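Local coordinates for protein polyhedrin (Orgyia pseudotsugata cypovirus 5, PDB 5A8V) that forms the crystalline matrix of viral occlusion bodies, the polyhedra that protect virus particles outside the host until insect larvae eat them, at residues I113-V118 with R169-S174. Numbering follows the deposited sequence.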
ATOM      1  N   ILE A 113       3.318 -16.118  11.422  1.00 10.49           N
ATOM      2  CA  ILE A 113       4.449 -16.973  11.069  1.00  8.89           C
ATOM      3  C   ILE A 113       5.502 -16.230  10.274  1.00  9.57           C
ATOM      4  O   ILE A 113       5.190 -15.525   9.315  1.00 10.12           O
ATOM      5  CB  ILE A 113       4.028 -18.168  10.216  1.00 10.25           C
ATOM      6  CG1 ILE A 113       2.691 -18.746  10.698  1.00  8.68           C
ATOM      7  CG2 ILE A 113       5.142 -19.207  10.217  1.00  8.93           C
ATOM      8  CD1 ILE A 113       2.103 -19.767   9.756  1.00  9.16           C
ATOM      9  N   VAL A 114       6.756 -16.415  10.661  1.00  7.96           N
ATOM     10  CA  VAL A 114       7.871 -15.778   9.987  1.00  9.99           C
ATOM     11  C   VAL A 114       8.838 -16.871   9.570  1.00 10.18           C
ATOM     12  O   VAL A 114       9.200 -17.713  10.384  1.00 11.43           O
ATOM     13  CB  VAL A 114       8.582 -14.773  10.933  1.00 14.04           C
ATOM     14  CG1 VAL A 114       9.775 -14.131  10.248  1.00 10.61           C
ATOM     15  CG2 VAL A 114       7.596 -13.719  11.418  1.00  9.51           C
ATOM     16  N   GLN A 115       9.242 -16.869   8.302  1.00 10.35           N
ATOM     17  CA  GLN A 115      10.118 -17.911   7.773  1.00 11.56           C
ATOM     18  C   GLN A 115      11.266 -17.333   6.941  1.00 12.48           C
ATOM     19  O   GLN A 115      11.062 -16.474   6.082  1.00 11.30           O
ATOM     20  CB  GLN A 115       9.312 -18.920   6.950  1.00 11.67           C
ATOM     21  CG  GLN A 115      10.134 -20.081   6.412  1.00 12.03           C
ATOM     22  CD  GLN A 115       9.306 -21.101   5.642  1.00 12.60           C
ATOM     23  OE1 GLN A 115       8.088 -21.211   5.828  1.00  9.47           O
ATOM     24  NE2 GLN A 115       9.969 -21.855   4.768  1.00 13.21           N
ATOM     25  N   GLY A 116      12.480 -17.796   7.216  1.00 10.48           N
ATOM     26  CA  GLY A 116      13.639 -17.372   6.454  1.00 12.63           C
ATOM     27  C   GLY A 116      14.856 -17.233   7.339  1.00 13.19           C
ATOM     28  O   GLY A 116      14.852 -17.689   8.478  1.00 13.95           O
ATOM     29  N   SER A 117      15.910 -16.621   6.808  1.00 12.99           N
ATOM     30  CA  SER A 117      17.064 -16.275   7.627  1.00 12.12           C
ATOM     31  C   SER A 117      16.803 -14.888   8.188  1.00 11.24           C
ATOM     32  O   SER A 117      17.228 -13.876   7.633  1.00 13.40           O
ATOM     33  CB  SER A 117      18.349 -16.310   6.810  1.00 12.68           C
ATOM     34  OG  SER A 117      19.438 -15.829   7.566  1.00 13.26           O
ATOM     35  N   VAL A 118      16.088 -14.867   9.301  1.00 10.27           N
ATOM     36  CA  VAL A 118      15.520 -13.659   9.867  1.00 11.11           C
ATOM     37  C   VAL A 118      16.268 -13.263  11.124  1.00 12.43           C
ATOM     38  O   VAL A 118      16.768 -14.123  11.851  1.00 14.11           O
ATOM     39  CB  VAL A 118      14.041 -13.913  10.227  1.00 12.12           C
ATOM     40  CG1 VAL A 118      13.473 -12.785  11.092  1.00 11.73           C
ATOM     41  CG2 VAL A 118      13.230 -14.126   8.956  1.00  9.61           C
ATOM     42  N   ARG A 169      16.520 -28.550  10.448  1.00 25.73           N
ATOM     43  CA  ARG A 169      16.850 -27.183  10.830  1.00 23.13           C
ATOM     44  C   ARG A 169      15.572 -26.432  11.140  1.00 20.23           C
ATOM     45  O   ARG A 169      14.498 -26.808  10.668  1.00 17.62           O
ATOM     46  CB  ARG A 169      17.606 -26.457   9.713  1.00 24.83           C
ATOM     47  CG  ARG A 169      18.797 -27.210   9.140  1.00 30.54           C
ATOM     48  CD  ARG A 169      19.847 -27.541  10.199  1.00 35.94           C
ATOM     49  NE  ARG A 169      20.768 -26.433  10.459  1.00 36.10           N
ATOM     50  CZ  ARG A 169      21.829 -26.518  11.257  1.00 36.35           C
ATOM     51  NH1 ARG A 169      22.112 -27.657  11.879  1.00 37.77           N
ATOM     52  NH2 ARG A 169      22.612 -25.462  11.435  1.00 33.71           N
HETATM   53  N   MSE A 170      15.689 -25.377  11.938  1.00 17.78           N
HETATM   54  CA  MSE A 170      14.571 -24.472  12.146  1.00 15.93           C
HETATM   55  C   MSE A 170      14.421 -23.598  10.914  1.00 16.99           C
HETATM   56  O   MSE A 170      15.385 -22.970  10.471  1.00 20.60           O
HETATM   57  CB  MSE A 170      14.796 -23.595  13.377  1.00 17.36           C
HETATM   58  CG  MSE A 170      13.555 -22.791  13.762  1.00 17.02           C
HETATM   59 SE   MSE A 170      13.844 -21.541  15.243  1.00 24.45          SE
HETATM   60  CE  MSE A 170      14.632 -20.057  14.226  1.00 16.61           C
ATOM     61  N   ALA A 171      13.220 -23.558  10.350  1.00 13.10           N
ATOM     62  CA  ALA A 171      12.981 -22.729   9.175  1.00 12.58           C
ATOM     63  C   ALA A 171      12.294 -21.428   9.546  1.00 12.23           C
ATOM     64  O   ALA A 171      12.511 -20.394   8.910  1.00 13.92           O
ATOM     65  CB  ALA A 171      12.169 -23.486   8.135  1.00 15.31           C
ATOM     66  N   GLY A 172      11.464 -21.475  10.576  1.00 10.25           N
ATOM     67  CA  GLY A 172      10.708 -20.304  10.963  1.00 12.12           C
ATOM     68  C   GLY A 172      10.153 -20.354  12.367  1.00 11.91           C
ATOM     69  O   GLY A 172      10.406 -21.286  13.123  1.00 13.41           O
ATOM     70  N   LYS A 173       9.401 -19.325  12.733  1.00 10.96           N
ATOM     71  CA  LYS A 173       8.814 -19.276  14.061  1.00 10.61           C
ATOM     72  C   LYS A 173       7.367 -18.830  13.954  1.00 10.61           C
ATOM     73  O   LYS A 173       6.985 -18.102  13.040  1.00 10.84           O
ATOM     74  CB  LYS A 173       9.622 -18.363  14.981  1.00 11.78           C
ATOM     75  CG  LYS A 173      11.114 -18.620  14.937  1.00 12.83           C
ATOM     76  CD  LYS A 173      11.876 -17.753  15.932  1.00 15.79           C
ATOM     77  CE  LYS A 173      11.623 -18.190  17.364  1.00 17.74           C
ATOM     78  NZ  LYS A 173      12.561 -17.516  18.302  1.00 17.23           N
ATOM     79  N   SER A 174       6.558 -19.280  14.895  1.00 10.87           N
ATOM     80  CA  SER A 174       5.128 -19.076  14.820  1.00 10.14           C
ATOM     81  C   SER A 174       4.619 -18.550  16.156  1.00 13.97           C
ATOM     82  O   SER A 174       5.121 -18.940  17.205  1.00  9.91           O
ATOM     83  CB  SER A 174       4.453 -20.406  14.488  1.00 11.95           C
ATOM     84  OG  SER A 174       3.055 -20.333  14.656  1.00 16.23           O
TER
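V114 and K173 face each other as an antiparallel hydrogen-bonded pair, and their two backbone bonds form the middle of the ladder. V114 N reaches K173 O at 2.9 Å, and K173 N returns to V114 O over the same distance. K173 O is also approached by I113: its CA-H makes a weak contact, and its CG2 branch lies 3.5 Å from K173 O. CG2 comes there because it stands anti to the backbone N, which leaves CG1 beside that N (chi1 -39°), at 4.3 Å from S174 OG. The hydroxyl is hydrogen-bonded to Q111 OE1, and CG1 of I113 lies beside it as a nonpolar neighbour, while L164 of the adjoining strand touches both I113 and S174. On the other side of the V114-K173 pair, Q115 sits across from G172, their CA atoms 4.0 Å apart, slightly closer than in the pair I113 with S174. G172 has no side chain, and its CA lies 3.1 Å from V114 O. Q115 leaves the strand with CG anti to its N (chi1 -177°) and continues extended. Its CG passes A171 O at 3.5 Å, and the amide reaches the backbone following helix 230-241, where OE1 accepts from V244 N and NE2 donates to E242 O. G116 N donates a hydrogen bond to A171 O at 3.1 Å, prolonging the ladder just past the strand. On the V114 side of the sheet, V114 packs against V194 of strand 189-195, whereas the K173 chain turns away and brings NZ to N158 OD1. The example illustrates how an antiparallel sheet absorbs an irregularity: A171 and G172 oppose L164 as a classic beta bulge, while strand 169-178 stays paired with strand 109-115 on its other edge.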